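Local coordinates for protein Alpha/beta hydrolase (Enterobacter asburiae, PDB 6KMO) that probably hydrolyses carboxylic ester bonds, as an esterase or lipase of the alpha/beta hydrolase fold, at residues T139-N151 with N240-A253. The protein carries 2 engineered substitutions. Sequence-based numbering, arbitrary orientation.
Sequences TPSPEAHFPVAIN and NYTTSAADRNNILA
Y241 O, near the end of helix 231-241, takes a hydrogen bond from F146 N (3.1 Å, 158° at the hydrogen) and a weak one from H145 ND1. The same ND1 makes a second weak bond to N240 O, 2.9 Å away, so the imidazole edge spans two successive carbonyls while P142 O lies over one ring face. The P142 ring lies alongside the N240 side chain, CG nearest OD1; the ND2 of that amide is held by W236 O. F146 fills the centre. With CG anti to its backbone N (chi1 175°), its ring reaches in among Y241, D247, N250, L252 and A253. F146 CB sits over the Y241 ring face, 4.0 Å from the centroid, a CH-pi contact, and the phenyl edge turns to the same face in an offset edge-to-face pair (planes at 74°). P147 CB lies over the centre of one phenyl face. At the far rim CZ meets N250 ND2, which bonds L8 O of the second subunit. D247 OD2 joins both segments: it accepts from T242 OG1 at 2.7 Å, on its anti lone pair, and from a water that also donates to F146 O. T242 OG1 in turn accepts from S244 N, an ST turn. A second water donates to Y241 OH and accepts from I150 N (3.0 Å). I150 CD1 packs crosswise on L252 CB at 3.7 Å. Within the alpha/beta hydrolase fold, the contact joins the loop into helix 148-163 to the end of helix 231-241, the short helix 245-248 and the turn after it, with W110 stacked on Y241 and helix 181-195 against I150 and L252.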
ATOM      1  N   THR A 139      18.545  22.434 -10.252  1.00  7.04           N
ATOM      2  CA  THR A 139      19.582  23.143  -9.505  1.00  6.86           C
ATOM      3  C   THR A 139      19.308  23.049  -8.010  1.00  6.93           C
ATOM      4  O   THR A 139      18.181  23.340  -7.578  1.00  7.83           O
ATOM      5  CB  THR A 139      19.625  24.616  -9.911  1.00  7.81           C
ATOM      6  OG1 THR A 139      19.807  24.710 -11.329  1.00 10.06           O
ATOM      7  CG2 THR A 139      20.769  25.334  -9.203  1.00  8.49           C
ATOM      8  N   PRO A 140      20.300  22.664  -7.198  1.00  7.17           N
ATOM      9  CA  PRO A 140      20.082  22.571  -5.749  1.00  7.34           C
ATOM     10  C   PRO A 140      19.955  23.940  -5.104  1.00  7.35           C
ATOM     11  O   PRO A 140      20.334  24.975  -5.657  1.00  7.49           O
ATOM     12  CB  PRO A 140      21.339  21.871  -5.227  1.00  9.35           C
ATOM     13  CG  PRO A 140      22.078  21.376  -6.425  1.00 20.37           C
ATOM     14  CD  PRO A 140      21.655  22.221  -7.575  1.00  9.27           C
ATOM     15  N   SER A 141      19.436  23.924  -3.887  1.00  7.19           N
ATOM     16  CA  SER A 141      19.483  25.053  -2.977  1.00  7.24           C
ATOM     17  C   SER A 141      20.670  24.904  -2.033  1.00  7.98           C
ATOM     18  O   SER A 141      21.065  23.785  -1.690  1.00  8.08           O
ATOM     19  CB  SER A 141      18.192  25.136  -2.156  1.00  8.30           C
ATOM     20  OG  SER A 141      17.067  25.389  -2.999  1.00  8.03           O
ATOM     21  N   PRO A 142      21.267  26.016  -1.566  1.00  7.89           N
ATOM     22  CA  PRO A 142      20.850  27.402  -1.779  1.00  8.52           C
ATOM     23  C   PRO A 142      21.397  28.064  -3.032  1.00  8.48           C
ATOM     24  O   PRO A 142      21.179  29.259  -3.216  1.00  9.63           O
ATOM     25  CB  PRO A 142      21.392  28.095  -0.527  1.00  9.26           C
ATOM     26  CG  PRO A 142      22.645  27.358  -0.229  1.00  8.69           C
ATOM     27  CD  PRO A 142      22.337  25.914  -0.561  1.00  9.23           C
ATOM     28  N   GLU A 143      22.093  27.313  -3.885  1.00  8.92           N
ATOM     29  CA  GLU A 143      22.580  27.899  -5.137  1.00 10.04           C
ATOM     30  C   GLU A 143      21.429  28.538  -5.897  1.00 10.53           C
ATOM     31  O   GLU A 143      21.565  29.636  -6.462  1.00 12.90           O
ATOM     32  CB  GLU A 143      23.251  26.819  -5.984  1.00  8.98           C
ATOM     33  CG  GLU A 143      24.642  26.355  -5.474  1.00 14.50           C
ATOM     34  CD  GLU A 143      24.645  25.304  -4.343  1.00 16.50           C
ATOM     35  OE1 GLU A 143      23.602  24.986  -3.725  1.00 12.28           O
ATOM     36  OE2 GLU A 143      25.757  24.791  -4.056  1.00 18.45           O
ATOM     37  N   ALA A 144      20.284  27.868  -5.920  1.00  8.31           N
ATOM     38  CA  ALA A 144      19.043  28.419  -6.416  1.00  8.11           C
ATOM     39  C   ALA A 144      18.014  28.358  -5.299  1.00  9.66           C
ATOM     40  O   ALA A 144      18.092  27.516  -4.394  1.00  9.66           O
ATOM     41  CB  ALA A 144      18.516  27.638  -7.620  1.00 12.14           C
ATOM     42  N   HIS A 145      17.042  29.251  -5.373  1.00  8.58           N
ATOM     43  CA  HIS A 145      15.892  29.284  -4.490  1.00  7.16           C
ATOM     44  C   HIS A 145      14.631  29.017  -5.298  1.00  7.44           C
ATOM     45  O   HIS A 145      14.652  28.979  -6.524  1.00  7.59           O
ATOM     46  CB  HIS A 145      15.819  30.642  -3.791  1.00  7.59           C
ATOM     47  CG  HIS A 145      17.003  30.929  -2.929  1.00  9.35           C
ATOM     48  ND1 HIS A 145      17.288  30.207  -1.794  1.00 11.15           N
ATOM     49  CD2 HIS A 145      18.007  31.831  -3.064  1.00 14.55           C
ATOM     50  CE1 HIS A 145      18.404  30.667  -1.248  1.00 15.16           C
ATOM     51  NE2 HIS A 145      18.859  31.653  -1.999  1.00 17.82           N
ATOM     52  N   PHE A 146      13.520  28.811  -4.602  1.00  6.89           N
ATOM     53  CA  PHE A 146      12.221  28.766  -5.256  1.00  6.92           C
ATOM     54  C   PHE A 146      12.105  29.973  -6.178  1.00  6.77           C
ATOM     55  O   PHE A 146      12.500  31.076  -5.787  1.00  8.66           O
ATOM     56  CB  PHE A 146      11.137  28.796  -4.169  1.00  7.81           C
ATOM     57  CG  PHE A 146       9.717  28.879  -4.687  1.00  7.84           C
ATOM     58  CD1 PHE A 146       9.070  30.097  -4.798  1.00  7.86           C
ATOM     59  CD2 PHE A 146       9.006  27.731  -5.005  1.00  7.88           C
ATOM     60  CE1 PHE A 146       7.774  30.164  -5.244  1.00  8.31           C
ATOM     61  CE2 PHE A 146       7.720  27.794  -5.444  1.00  8.09           C
ATOM     62  CZ  PHE A 146       7.097  29.015  -5.581  1.00  8.37           C
ATOM     63  N   PRO A 147      11.564  29.818  -7.391  1.00  7.32           N
ATOM     64  CA  PRO A 147      10.969  28.632  -8.004  1.00  7.06           C
ATOM     65  C   PRO A 147      11.826  28.023  -9.111  1.00  7.07           C
ATOM     66  O   PRO A 147      11.277  27.430 -10.030  1.00  7.38           O
ATOM     67  CB  PRO A 147       9.704  29.208  -8.620  1.00  8.71           C
ATOM     68  CG  PRO A 147      10.209  30.512  -9.198  1.00  8.98           C
ATOM     69  CD  PRO A 147      11.232  31.025  -8.184  1.00  8.58           C
ATOM     70  N   VAL A 148      13.145  28.179  -9.035  1.00  7.71           N
ATOM     71  CA  VAL A 148      14.014  27.767 -10.134  1.00  7.46           C
ATOM     72  C   VAL A 148      13.833  26.289 -10.454  1.00  6.94           C
ATOM     73  O   VAL A 148      13.635  25.900 -11.614  1.00  7.60           O
ATOM     74  CB  VAL A 148      15.478  28.100  -9.801  1.00  7.77           C
ATOM     75  CG1 VAL A 148      16.423  27.445 -10.815  1.00  9.51           C
ATOM     76  CG2 VAL A 148      15.687  29.599  -9.757  1.00 10.41           C
ATOM     77  N   ALA A 149      13.967  25.433  -9.439  1.00  7.38           N
ATOM     78  CA  ALA A 149      13.934  23.994  -9.676  1.00  6.88           C
ATOM     79  C   ALA A 149      12.572  23.543 -10.179  1.00  7.69           C
ATOM     80  O   ALA A 149      12.496  22.699 -11.074  1.00  6.92           O
ATOM     81  CB  ALA A 149      14.310  23.232  -8.409  1.00  7.48           C
ATOM     82  N   ILE A 150      11.481  24.072  -9.611  1.00  6.77           N
ATOM     83  CA  ILE A 150      10.170  23.617 -10.089  1.00  7.81           C
ATOM     84  C   ILE A 150       9.902  24.102 -11.512  1.00  8.10           C
ATOM     85  O   ILE A 150       9.144  23.467 -12.256  1.00  7.79           O
ATOM     86  CB  ILE A 150       9.007  23.947  -9.125  1.00  7.58           C
ATOM     87  CG1 ILE A 150       8.864  25.454  -8.932  1.00  8.46           C
ATOM     88  CG2 ILE A 150       9.180  23.190  -7.807  1.00  8.54           C
ATOM     89  CD1 ILE A 150       7.461  25.873  -8.588  1.00 13.66           C
ATOM     90  N   ASN A 151      10.510  25.217 -11.917  1.00  7.69           N
ATOM     91  CA  ASN A 151      10.411  25.649 -13.301  1.00  8.31           C
ATOM     92  C   ASN A 151      11.179  24.701 -14.212  1.00  8.36           C
ATOM     93  O   ASN A 151      10.676  24.305 -15.273  1.00  8.29           O
ATOM     94  CB  ASN A 151      10.944  27.058 -13.464  1.00  8.47           C
ATOM     95  CG  ASN A 151      10.957  27.466 -14.907  1.00 14.64           C
ATOM     96  OD1 ASN A 151       9.907  27.596 -15.499  1.00 17.03           O
ATOM     97  ND2 ASN A 151      12.114  27.581 -15.487  1.00 15.63           N
ATOM     98  N   ASN A 240      16.815  27.053   3.311  1.00  8.02           N
ATOM     99  CA  ASN A 240      17.703  27.138   2.158  1.00  6.84           C
ATOM    100  C   ASN A 240      16.929  27.296   0.858  1.00  7.26           C
ATOM    101  O   ASN A 240      17.438  27.902  -0.092  1.00  8.59           O
ATOM    102  CB  ASN A 240      18.591  25.891   2.103  1.00  8.77           C
ATOM    103  CG  ASN A 240      19.798  25.991   3.012  1.00 10.81           C
ATOM    104  OD1 ASN A 240      20.800  26.621   2.665  1.00 12.57           O
ATOM    105  ND2 ASN A 240      19.708  25.390   4.191  1.00 10.15           N
ATOM    106  N   TYR A 241      15.709  26.766   0.797  1.00  7.36           N
ATOM    107  CA  TYR A 241      14.878  26.829  -0.404  1.00  7.25           C
ATOM    108  C   TYR A 241      14.269  28.217  -0.588  1.00  7.90           C
ATOM    109  O   TYR A 241      14.391  28.819  -1.656  1.00  7.75           O
ATOM    110  CB  TYR A 241      13.771  25.799  -0.265  1.00  7.08           C
ATOM    111  CG  TYR A 241      12.939  25.540  -1.489  1.00  6.81           C
ATOM    112  CD1 TYR A 241      13.518  25.281  -2.728  1.00  6.46           C
ATOM    113  CD2 TYR A 241      11.549  25.503  -1.395  1.00  6.02           C
ATOM    114  CE1 TYR A 241      12.736  24.982  -3.828  1.00  7.04           C
ATOM    115  CE2 TYR A 241      10.754  25.192  -2.500  1.00  5.78           C
ATOM    116  CZ  TYR A 241      11.358  24.927  -3.707  1.00  6.65           C
ATOM    117  OH  TYR A 241      10.613  24.598  -4.812  1.00  7.32           O
ATOM    118  N   THR A 242      13.573  28.722   0.424  1.00  8.22           N
ATOM    119  CA  THR A 242      13.070  30.086   0.412  1.00  7.66           C
ATOM    120  C   THR A 242      12.601  30.468   1.805  1.00  7.80           C
ATOM    121  O   THR A 242      11.829  29.734   2.428  1.00  8.62           O
ATOM    122  CB  THR A 242      11.914  30.283  -0.563  1.00  8.07           C
ATOM    123  OG1 THR A 242      11.402  31.612  -0.348  1.00 10.01           O
ATOM    124  CG2 THR A 242      10.786  29.293  -0.373  1.00  9.35           C
ATOM    125  N   THR A 243      13.045  31.628   2.284  1.00 10.21           N
ATOM    126  CA  THR A 243      12.575  32.154   3.559  1.00 11.61           C
ATOM    127  C   THR A 243      11.417  33.122   3.389  1.00 11.52           C
ATOM    128  O   THR A 243      10.988  33.731   4.374  1.00 15.28           O
ATOM    129  CB  THR A 243      13.709  32.868   4.288  1.00 10.85           C
ATOM    130  OG1 THR A 243      14.270  33.858   3.425  1.00 13.06           O
ATOM    131  CG2 THR A 243      14.788  31.886   4.722  1.00 13.51           C
ATOM    132  N   SER A 244      10.900  33.282   2.182  1.00  8.15           N
ATOM    133  CA  SER A 244       9.806  34.208   1.937  1.00 10.45           C
ATOM    134  C   SER A 244       8.483  33.633   2.423  1.00 10.03           C
ATOM    135  O   SER A 244       8.080  32.538   2.015  1.00  9.11           O
ATOM    136  CB  SER A 244       9.715  34.491   0.442  1.00  8.50           C
ATOM    137  OG  SER A 244       8.486  35.113   0.112  1.00 11.23           O
ATOM    138  N   ALA A 245       7.779  34.384   3.267  1.00  8.55           N
ATOM    139  CA  ALA A 245       6.443  33.967   3.677  1.00  7.82           C
ATOM    140  C   ALA A 245       5.506  33.850   2.484  1.00  8.36           C
ATOM    141  O   ALA A 245       4.673  32.938   2.422  1.00  9.09           O
ATOM    142  CB  ALA A 245       5.875  34.972   4.686  1.00 11.24           C
ATOM    143  N   ALA A 246       5.598  34.784   1.536  1.00  8.59           N
ATOM    144  CA  ALA A 246       4.738  34.712   0.368  1.00  8.77           C
ATOM    145  C   ALA A 246       5.006  33.435  -0.419  1.00  8.30           C
ATOM    146  O   ALA A 246       4.065  32.749  -0.832  1.00  8.31           O
ATOM    147  CB  ALA A 246       4.954  35.942  -0.515  1.00 10.55           C
ATOM    148  N   ASP A 247       6.277  33.090  -0.621  1.00  7.95           N
ATOM    149  CA  ASP A 247       6.587  31.851  -1.330  1.00  8.78           C
ATOM    150  C   ASP A 247       6.021  30.647  -0.577  1.00  8.61           C
ATOM    151  O   ASP A 247       5.512  29.697  -1.184  1.00  7.45           O
ATOM    152  CB  ASP A 247       8.095  31.663  -1.482  1.00  7.86           C
ATOM    153  CG  ASP A 247       8.751  32.611  -2.474  1.00 10.54           C
ATOM    154  OD1 ASP A 247       8.050  33.268  -3.277  1.00 10.22           O
ATOM    155  OD2 ASP A 247      10.000  32.656  -2.447  1.00  9.27           O
ATOM    156  N   ARG A 248       6.149  30.647   0.746  1.00  7.60           N
ATOM    157  CA  ARG A 248       5.645  29.527   1.528  1.00  8.07           C
ATOM    158  C   ARG A 248       4.133  29.429   1.491  1.00  8.04           C
ATOM    159  O   ARG A 248       3.593  28.348   1.733  1.00  8.40           O
ATOM    160  CB  ARG A 248       6.191  29.602   2.945  1.00  7.06           C
ATOM    161  CG  ARG A 248       7.672  29.334   2.988  1.00  8.17           C
ATOM    162  CD  ARG A 248       8.274  29.495   4.379  1.00  7.98           C
ATOM    163  NE  ARG A 248       9.720  29.297   4.360  1.00  7.81           N
ATOM    164  CZ  ARG A 248      10.447  28.807   5.358  1.00  8.52           C
ATOM    165  NH1 ARG A 248       9.883  28.454   6.504  1.00 10.19           N
ATOM    166  NH2 ARG A 248      11.750  28.679   5.195  1.00  8.42           N
ATOM    167  N   ASN A 249       3.429  30.516   1.183  1.00  6.51           N
ATOM    168  CA  ASN A 249       1.989  30.513   1.021  1.00  6.74           C
ATOM    169  C   ASN A 249       1.560  30.270  -0.423  1.00  7.97           C
ATOM    170  O   ASN A 249       0.359  30.314  -0.714  1.00  9.31           O
ATOM    171  CB  ASN A 249       1.409  31.836   1.527  1.00  8.14           C
ATOM    172  CG  ASN A 249      -0.001  31.704   1.998  1.00 11.38           C
ATOM    173  OD1 ASN A 249      -0.343  30.778   2.754  1.00 11.79           O
ATOM    174  ND2 ASN A 249      -0.860  32.618   1.549  1.00 13.33           N
ATOM    175  N   ASN A 250       2.511  30.035  -1.318  1.00  7.97           N
ATOM    176  CA  ASN A 250       2.268  29.772  -2.734  1.00  7.29           C
ATOM    177  C   ASN A 250       2.017  28.280  -2.887  1.00  7.31           C
ATOM    178  O   ASN A 250       2.762  27.468  -2.330  1.00  7.12           O
ATOM    179  CB  ASN A 250       3.539  30.211  -3.465  1.00  7.71           C
ATOM    180  CG  ASN A 250       3.477  30.085  -4.971  1.00  7.19           C
ATOM    181  OD1 ASN A 250       3.051  29.078  -5.528  1.00  7.29           O
ATOM    182  ND2 ASN A 250       3.959  31.121  -5.648  1.00  8.67           N
ATOM    183  N   ILE A 251       0.955  27.915  -3.612  1.00  7.17           N
ATOM    184  CA  ILE A 251       0.591  26.500  -3.738  1.00  7.36           C
ATOM    185  C   ILE A 251       1.652  25.672  -4.465  1.00  8.05           C
ATOM    186  O   ILE A 251       1.635  24.437  -4.363  1.00  7.85           O
ATOM    187  CB  ILE A 251      -0.792  26.301  -4.396  1.00  6.75           C
ATOM    188  CG1 ILE A 251      -0.795  26.722  -5.873  1.00  7.27           C
ATOM    189  CG2 ILE A 251      -1.853  27.034  -3.600  1.00  7.77           C
ATOM    190  CD1 ILE A 251      -2.112  26.411  -6.578  1.00 10.15           C
ATOM    191  N   LEU A 252       2.564  26.309  -5.200  1.00  6.50           N
ATOM    192  CA  LEU A 252       3.644  25.596  -5.864  1.00  6.72           C
ATOM    193  C   LEU A 252       4.765  25.240  -4.902  1.00  5.92           C
ATOM    194  O   LEU A 252       5.689  24.507  -5.287  1.00  7.43           O
ATOM    195  CB  LEU A 252       4.208  26.419  -7.024  1.00  6.60           C
ATOM    196  CG  LEU A 252       3.186  26.805  -8.088  1.00  6.16           C
ATOM    197  CD1 LEU A 252       3.878  27.589  -9.205  1.00  9.40           C
ATOM    198  CD2 LEU A 252       2.465  25.600  -8.667  1.00  8.68           C
ATOM    199  N   ALA A 253       4.717  25.753  -3.674  1.00  6.06           N
ATOM    200  CA  ALA A 253       5.626  25.396  -2.594  1.00  6.15           C
ATOM    201  C   ALA A 253       4.918  24.609  -1.502  1.00  7.06           C
ATOM    202  O   ALA A 253       5.428  23.571  -1.051  1.00  6.76           O
ATOM    203  CB  ALA A 253       6.282  26.642  -1.989  1.00  9.07           C
TER
HETATM  204  O   HOH W   1      12.151  32.964  -3.913  1.00 21.85           O
HETATM  205  O   HOH W   2      11.855  25.623  -7.088  1.00  6.67           O